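Local coordinates for BtGH115A (Bacteroides thetaiotaomicron, PDB 5BY3), which is a family GH115 4-O-methyl-alpha-glucuronidase with specificity for decorated arabinogalactans, at residues 19-30 with 141-153. Residues are numbered along the deposited sequence; the frame is centred on the assembly and turned at random.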
ATOM      1  N   ASP A  19       5.361  12.544 -38.891  1.00 47.85           N
ATOM      2  CA  ASP A  19       4.396  11.600 -38.183  1.00 54.03           C
ATOM      3  C   ASP A  19       4.782  10.121 -38.091  1.00 49.40           C
ATOM      4  O   ASP A  19       5.168   9.539 -39.082  1.00 53.61           O
ATOM      5  CB  ASP A  19       3.019  11.671 -38.836  1.00 59.64           C
ATOM      6  CG  ASP A  19       1.995  12.394 -37.977  1.00 70.73           C
ATOM      7  OD1 ASP A  19       2.191  13.599 -37.672  1.00 71.38           O
ATOM      8  OD2 ASP A  19       0.975  11.761 -37.627  1.00 73.43           O
ATOM      9  N   PHE A  20       4.624   9.511 -36.914  1.00 52.28           N
ATOM     10  CA  PHE A  20       4.952   8.072 -36.660  1.00 47.17           C
ATOM     11  C   PHE A  20       3.668   7.221 -36.707  1.00 52.94           C
ATOM     12  O   PHE A  20       2.668   7.536 -36.044  1.00 56.92           O
ATOM     13  CB  PHE A  20       5.663   7.924 -35.283  1.00 43.91           C
ATOM     14  CG  PHE A  20       5.931   6.484 -34.845  1.00 44.75           C
ATOM     15  CD1 PHE A  20       6.977   5.722 -35.418  1.00 44.13           C
ATOM     16  CD2 PHE A  20       5.153   5.880 -33.835  1.00 42.13           C
ATOM     17  CE1 PHE A  20       7.214   4.405 -35.010  1.00 38.35           C
ATOM     18  CE2 PHE A  20       5.388   4.561 -33.434  1.00 35.35           C
ATOM     19  CZ  PHE A  20       6.418   3.830 -34.020  1.00 37.88           C
ATOM     20  N   VAL A  21       3.699   6.144 -37.488  1.00 58.14           N
ATOM     21  CA  VAL A  21       2.496   5.351 -37.802  1.00 54.71           C
ATOM     22  C   VAL A  21       2.902   3.871 -37.772  1.00 51.55           C
ATOM     23  O   VAL A  21       3.911   3.492 -38.336  1.00 51.91           O
ATOM     24  CB  VAL A  21       1.844   5.751 -39.175  1.00 55.51           C
ATOM     25  CG1 VAL A  21       0.606   4.912 -39.464  1.00 62.89           C
ATOM     26  CG2 VAL A  21       1.412   7.213 -39.222  1.00 53.05           C
ATOM     27  N   LEU A  22       2.142   3.058 -37.053  1.00 47.89           N
ATOM     28  CA  LEU A  22       2.305   1.607 -37.059  1.00 44.98           C
ATOM     29  C   LEU A  22       0.982   0.965 -37.479  1.00 44.26           C
ATOM     30  O   LEU A  22      -0.001   1.074 -36.752  1.00 46.78           O
ATOM     31  CB  LEU A  22       2.653   1.113 -35.668  1.00 41.88           C
ATOM     32  CG  LEU A  22       4.074   1.156 -35.111  1.00 45.63           C
ATOM     33  CD1 LEU A  22       4.101   0.187 -33.948  1.00 41.36           C
ATOM     34  CD2 LEU A  22       5.155   0.800 -36.119  1.00 39.57           C
ATOM     35  N   GLN A  23       0.945   0.328 -38.648  1.00 44.15           N
ATOM     36  CA  GLN A  23      -0.301  -0.295 -39.159  1.00 50.07           C
ATOM     37  C   GLN A  23      -0.413  -1.698 -38.541  1.00 43.87           C
ATOM     38  O   GLN A  23       0.573  -2.410 -38.496  1.00 41.14           O
ATOM     39  CB  GLN A  23      -0.304  -0.309 -40.721  1.00 53.50           C
ATOM     40  CG  GLN A  23      -1.187  -1.351 -41.430  1.00 55.34           C
ATOM     41  CD  GLN A  23      -2.684  -1.188 -41.152  1.00 64.41           C
ATOM     42  OE1 GLN A  23      -3.254  -0.088 -41.317  1.00 72.77           O
ATOM     43  NE2 GLN A  23      -3.334  -2.284 -40.732  1.00 58.27           N
ATOM     44  N   SER A  24      -1.592  -2.094 -38.057  1.00 43.05           N
ATOM     45  CA  SER A  24      -1.737  -3.464 -37.491  1.00 46.87           C
ATOM     46  C   SER A  24      -1.527  -4.561 -38.540  1.00 44.66           C
ATOM     47  O   SER A  24      -1.666  -4.314 -39.717  1.00 45.95           O
ATOM     48  CB  SER A  24      -3.075  -3.663 -36.747  1.00 45.82           C
ATOM     49  OG  SER A  24      -4.147  -3.988 -37.603  1.00 52.93           O
ATOM     50  N   GLY A  25      -1.222  -5.773 -38.102  1.00 49.49           N
ATOM     51  CA  GLY A  25      -0.981  -6.885 -39.014  1.00 47.47           C
ATOM     52  C   GLY A  25       0.427  -6.894 -39.588  1.00 50.81           C
ATOM     53  O   GLY A  25       0.840  -7.912 -40.142  1.00 54.62           O
ATOM     54  N   GLN A  26       1.159  -5.782 -39.435  1.00 45.45           N
ATOM     55  CA  GLN A  26       2.480  -5.575 -40.048  1.00 50.03           C
ATOM     56  C   GLN A  26       3.624  -5.634 -39.033  1.00 52.60           C
ATOM     57  O   GLN A  26       3.449  -5.144 -37.912  1.00 55.33           O
ATOM     58  CB  GLN A  26       2.542  -4.211 -40.753  1.00 50.50           C
ATOM     59  CG  GLN A  26       2.216  -4.277 -42.228  1.00 52.33           C
ATOM     60  CD  GLN A  26       1.979  -2.928 -42.856  1.00 53.72           C
ATOM     61  OE1 GLN A  26       2.660  -1.941 -42.537  1.00 53.58           O
ATOM     62  NE2 GLN A  26       1.012  -2.877 -43.784  1.00 51.32           N
ATOM     63  N   PRO A  27       4.803  -6.182 -39.427  1.00 48.63           N
ATOM     64  CA  PRO A  27       5.905  -6.234 -38.481  1.00 51.23           C
ATOM     65  C   PRO A  27       6.507  -4.846 -38.251  1.00 51.98           C
ATOM     66  O   PRO A  27       6.190  -3.885 -38.980  1.00 44.35           O
ATOM     67  CB  PRO A  27       6.936  -7.164 -39.168  1.00 52.02           C
ATOM     68  CG  PRO A  27       6.332  -7.600 -40.456  1.00 48.99           C
ATOM     69  CD  PRO A  27       5.249  -6.614 -40.765  1.00 52.25           C
ATOM     70  N   VAL A  28       7.375  -4.749 -37.252  1.00 50.75           N
ATOM     71  CA  VAL A  28       8.013  -3.479 -36.933  1.00 50.81           C
ATOM     72  C   VAL A  28       9.450  -3.710 -36.499  1.00 47.34           C
ATOM     73  O   VAL A  28       9.700  -4.613 -35.693  1.00 42.31           O
ATOM     74  CB  VAL A  28       7.211  -2.693 -35.865  1.00 54.28           C
ATOM     75  CG1 VAL A  28       6.920  -3.545 -34.632  1.00 49.35           C
ATOM     76  CG2 VAL A  28       7.923  -1.396 -35.487  1.00 50.10           C
ATOM     77  N   ALA A  29      10.372  -2.909 -37.050  1.00 44.38           N
ATOM     78  CA  ALA A  29      11.816  -3.035 -36.738  1.00 46.13           C
ATOM     79  C   ALA A  29      12.229  -2.121 -35.581  1.00 50.96           C
ATOM     80  O   ALA A  29      11.899  -0.907 -35.541  1.00 40.68           O
ATOM     81  CB  ALA A  29      12.687  -2.747 -37.965  1.00 48.11           C
ATOM     82  N   ILE A  30      12.960  -2.715 -34.643  1.00 50.47           N
ATOM     83  CA  ILE A  30      13.377  -2.011 -33.461  1.00 52.08           C
ATOM     84  C   ILE A  30      14.906  -2.011 -33.338  1.00 48.77           C
ATOM     85  O   ILE A  30      15.511  -3.058 -33.308  1.00 48.29           O
ATOM     86  CB  ILE A  30      12.657  -2.537 -32.191  1.00 53.04           C
ATOM     87  CG1 ILE A  30      11.112  -2.634 -32.431  1.00 53.33           C
ATOM     88  CG2 ILE A  30      12.996  -1.610 -31.033  1.00 53.79           C
ATOM     89  CD1 ILE A  30      10.222  -2.969 -31.231  1.00 46.83           C
ATOM     90  N   GLU A 141      -6.993  -4.311 -25.615  1.00 45.93           N
ATOM     91  CA  GLU A 141      -7.855  -4.240 -26.766  1.00 49.62           C
ATOM     92  C   GLU A 141      -6.927  -4.288 -27.971  1.00 50.41           C
ATOM     93  O   GLU A 141      -5.750  -3.924 -27.866  1.00 43.00           O
ATOM     94  CB  GLU A 141      -8.669  -2.946 -26.727  1.00 49.24           C
ATOM     95  CG  GLU A 141      -9.783  -2.987 -25.698  1.00 61.74           C
ATOM     96  CD  GLU A 141     -10.796  -1.881 -25.884  1.00 73.01           C
ATOM     97  OE1 GLU A 141     -10.953  -1.068 -24.938  1.00 76.36           O
ATOM     98  OE2 GLU A 141     -11.427  -1.824 -26.972  1.00 74.37           O
ATOM     99  N   LYS A 142      -7.448  -4.746 -29.103  1.00 48.58           N
ATOM    100  CA  LYS A 142      -6.671  -4.712 -30.323  1.00 51.82           C
ATOM    101  C   LYS A 142      -6.864  -3.359 -30.970  1.00 48.51           C
ATOM    102  O   LYS A 142      -7.895  -2.723 -30.784  1.00 47.73           O
ATOM    103  CB  LYS A 142      -7.072  -5.832 -31.263  1.00 51.24           C
ATOM    104  CG  LYS A 142      -6.687  -7.215 -30.752  1.00 56.61           C
ATOM    105  CD  LYS A 142      -7.798  -8.212 -31.039  1.00 61.03           C
ATOM    106  CE  LYS A 142      -7.660  -8.831 -32.414  1.00 56.76           C
ATOM    107  NZ  LYS A 142      -6.865 -10.071 -32.230  1.00 61.74           N
ATOM    108  N   LYS A 143      -5.854  -2.911 -31.701  1.00 44.54           N
ATOM    109  CA  LYS A 143      -5.970  -1.671 -32.442  1.00 45.42           C
ATOM    110  C   LYS A 143      -5.721  -1.856 -33.904  1.00 42.36           C
ATOM    111  O   LYS A 143      -4.919  -2.696 -34.314  1.00 43.12           O
ATOM    112  CB  LYS A 143      -5.035  -0.612 -31.872  1.00 50.17           C
ATOM    113  CG  LYS A 143      -5.700   0.185 -30.770  1.00 54.05           C
ATOM    114  CD  LYS A 143      -4.717   0.576 -29.703  1.00 57.58           C
ATOM    115  CE  LYS A 143      -3.917   1.777 -30.106  1.00 50.90           C
ATOM    116  NZ  LYS A 143      -4.142   2.621 -28.921  1.00 54.54           N
ATOM    117  N   GLU A 144      -6.420  -1.067 -34.695  1.00 44.43           N
ATOM    118  CA  GLU A 144      -6.206  -1.046 -36.125  1.00 46.96           C
ATOM    119  C   GLU A 144      -4.938  -0.327 -36.529  1.00 46.33           C
ATOM    120  O   GLU A 144      -4.205  -0.845 -37.361  1.00 52.27           O
ATOM    121  CB  GLU A 144      -7.410  -0.448 -36.838  1.00 52.62           C
ATOM    122  CG  GLU A 144      -8.269  -1.512 -37.488  1.00 71.67           C
ATOM    123  CD  GLU A 144      -7.525  -2.337 -38.553  1.00 77.67           C
ATOM    124  OE1 GLU A 144      -6.862  -1.737 -39.444  1.00 69.42           O
ATOM    125  OE2 GLU A 144      -7.610  -3.592 -38.493  1.00 83.89           O
ATOM    126  N   THR A 145      -4.715   0.877 -35.989  1.00 46.28           N
ATOM    127  CA  THR A 145      -3.451   1.620 -36.154  1.00 46.49           C
ATOM    128  C   THR A 145      -3.063   2.294 -34.838  1.00 47.80           C
ATOM    129  O   THR A 145      -3.911   2.588 -33.985  1.00 49.79           O
ATOM    130  CB  THR A 145      -3.515   2.736 -37.212  1.00 47.20           C
ATOM    131  OG1 THR A 145      -4.601   3.595 -36.890  1.00 53.45           O
ATOM    132  CG2 THR A 145      -3.712   2.194 -38.639  1.00 46.19           C
ATOM    133  N   PHE A 146      -1.761   2.505 -34.688  1.00 46.89           N
ATOM    134  CA  PHE A 146      -1.199   3.321 -33.644  1.00 47.78           C
ATOM    135  C   PHE A 146      -0.413   4.464 -34.276  1.00 47.15           C
ATOM    136  O   PHE A 146       0.532   4.213 -35.020  1.00 41.93           O
ATOM    137  CB  PHE A 146      -0.300   2.497 -32.738  1.00 45.43           C
ATOM    138  CG  PHE A 146       0.379   3.309 -31.685  1.00 50.79           C
ATOM    139  CD1 PHE A 146      -0.368   3.924 -30.673  1.00 50.43           C
ATOM    140  CD2 PHE A 146       1.762   3.482 -31.707  1.00 47.82           C
ATOM    141  CE1 PHE A 146       0.263   4.697 -29.694  1.00 50.61           C
ATOM    142  CE2 PHE A 146       2.383   4.247 -30.741  1.00 48.02           C
ATOM    143  CZ  PHE A 146       1.634   4.856 -29.738  1.00 50.17           C
ATOM    144  N   ARG A 147      -0.793   5.697 -33.920  1.00 53.72           N
ATOM    145  CA  ARG A 147      -0.356   6.936 -34.580  1.00 56.64           C
ATOM    146  C   ARG A 147      -0.016   8.006 -33.555  1.00 59.47           C
ATOM    147  O   ARG A 147      -0.906   8.517 -32.871  1.00 62.90           O
ATOM    148  CB  ARG A 147      -1.489   7.449 -35.459  1.00 58.96           C
ATOM    149  CG  ARG A 147      -1.109   8.563 -36.410  1.00 70.10           C
ATOM    150  CD  ARG A 147      -2.073   9.729 -36.264  1.00 79.98           C
ATOM    151  NE  ARG A 147      -3.488   9.354 -36.460  1.00 84.12           N
ATOM    152  CZ  ARG A 147      -4.519   9.938 -35.839  1.00 80.21           C
ATOM    153  NH1 ARG A 147      -4.302  10.912 -34.956  1.00 68.97           N
ATOM    154  NH2 ARG A 147      -5.770   9.549 -36.091  1.00 70.39           N
ATOM    155  N   LEU A 148       1.273   8.326 -33.457  1.00 58.49           N
ATOM    156  CA  LEU A 148       1.779   9.461 -32.685  1.00 53.85           C
ATOM    157  C   LEU A 148       2.275  10.610 -33.583  1.00 56.58           C
ATOM    158  O   LEU A 148       2.958  10.386 -34.602  1.00 57.18           O
ATOM    159  CB  LEU A 148       2.953   9.029 -31.792  1.00 52.42           C
ATOM    160  CG  LEU A 148       2.848   8.133 -30.549  1.00 50.14           C
ATOM    161  CD1 LEU A 148       4.246   8.010 -29.969  1.00 52.24           C
ATOM    162  CD2 LEU A 148       1.885   8.638 -29.483  1.00 44.08           C
ATOM    163  N   SER A 149       1.978  11.839 -33.160  1.00 60.75           N
ATOM    164  CA  SER A 149       2.341  13.054 -33.899  1.00 63.69           C
ATOM    165  C   SER A 149       3.833  13.234 -34.083  1.00 63.92           C
ATOM    166  O   SER A 149       4.615  12.800 -33.225  1.00 53.32           O
ATOM    167  CB  SER A 149       1.808  14.274 -33.177  1.00 62.51           C
ATOM    168  OG  SER A 149       0.583  14.616 -33.761  1.00 71.81           O
ATOM    169  N   GLY A 150       4.210  13.895 -35.188  1.00 57.46           N
ATOM    170  CA  GLY A 150       5.587  14.352 -35.391  1.00 56.61           C
ATOM    171  C   GLY A 150       5.993  15.353 -34.309  1.00 58.13           C
ATOM    172  O   GLY A 150       7.170  15.527 -34.039  1.00 59.45           O
ATOM    173  N   LYS A 151       5.006  15.998 -33.691  1.00 59.56           N
ATOM    174  CA  LYS A 151       5.227  16.942 -32.607  1.00 65.07           C
ATOM    175  C   LYS A 151       5.168  16.352 -31.198  1.00 65.08           C
ATOM    176  O   LYS A 151       5.478  17.065 -30.241  1.00 64.72           O
ATOM    177  CB  LYS A 151       4.216  18.087 -32.711  1.00 74.55           C
ATOM    178  CG  LYS A 151       4.788  19.366 -33.310  1.00 84.17           C
ATOM    179  CD  LYS A 151       3.698  20.376 -33.666  1.00 85.72           C
ATOM    180  CE  LYS A 151       3.382  20.360 -35.157  1.00 88.80           C
ATOM    181  NZ  LYS A 151       2.758  19.077 -35.592  1.00 88.49           N
ATOM    182  N   PHE A 152       4.754  15.085 -31.061  1.00 67.85           N
ATOM    183  CA  PHE A 152       4.621  14.414 -29.744  1.00 67.17           C
ATOM    184  C   PHE A 152       5.984  14.274 -29.055  1.00 65.67           C
ATOM    185  O   PHE A 152       6.927  13.800 -29.691  1.00 64.82           O
ATOM    186  CB  PHE A 152       3.948  13.028 -29.901  1.00 64.64           C
ATOM    187  CG  PHE A 152       3.950  12.190 -28.639  1.00 55.38           C
ATOM    188  CD1 PHE A 152       5.049  11.381 -28.316  1.00 55.58           C
ATOM    189  CD2 PHE A 152       2.853  12.211 -27.769  1.00 58.42           C
ATOM    190  CE1 PHE A 152       5.060  10.625 -27.147  1.00 58.64           C
ATOM    191  CE2 PHE A 152       2.854  11.451 -26.597  1.00 61.10           C
ATOM    192  CZ  PHE A 152       3.962  10.661 -26.281  1.00 59.98           C
ATOM    193  N   ARG A 153       6.077  14.634 -27.763  1.00 66.70           N
ATOM    194  CA  ARG A 153       7.398  14.844 -27.129  1.00 74.62           C
ATOM    195  C   ARG A 153       7.688  14.424 -25.648  1.00 74.57           C
ATOM    196  O   ARG A 153       8.849  14.518 -25.223  1.00 92.04           O
ATOM    197  CB  ARG A 153       7.914  16.292 -27.425  1.00 79.53           C
ATOM    198  CG  ARG A 153       9.426  16.520 -27.274  1.00 85.32           C
ATOM    199  CD  ARG A 153       9.977  17.481 -28.313  1.00 97.86           C
ATOM    200  NE  ARG A 153      10.157  16.824 -29.616  1.00100.45           N
ATOM    201  CZ  ARG A 153      11.301  16.745 -30.302  1.00 92.43           C
ATOM    202  NH1 ARG A 153      12.425  17.297 -29.843  1.00 85.97           N
ATOM    203  NH2 ARG A 153      11.313  16.110 -31.470  1.00 84.33           N
TER
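Strand 20-23, at the start of the modelled chain, and strand 145-148 form a two-stranded antiparallel sheet. Leu-22 pairs with Phe-146 through bonds in both directions. Leu-22 N to Phe-146 O is 2.8 Å, and Phe-146 N meets Leu-22 O almost straight, with an N-H...O angle of 174°. Phe-20 and Leu-148 exchange a second such pair, and Ser-24 N adds a bond to Glu-144 O at 3.0 Å. At the other end Gly-150 N reaches Asp-19 OD1 from above the carboxylate plane, at 3.2 Å.

Phe-20, Leu-22, Phe-146 and Leu-148 share the buried face. Phe-146 CE2 sits at the edge of the Phe-20 ring, 4.0 Å from its CE2. In both residues CG lies anti to the backbone N, which brings the two CE2 atoms together. Leu-22 also packs on helix 38-55.

On the other face Gln-23 bends at chi2 (63°). Its NE2 bonds to Ser-24 O at 2.8 Å, within the type II turn from Gln-23 to Gln-26, while OE1 lies 3.5 Å from Thr-145 CG2. A leucine here would probably leave Ser-24 O without this amide donor and the turn less firmly held. The sheet therefore has an apolar face turned to the protein interior and a largely polar face, with Val-21 beside the Arg-147 chain, toward solvent.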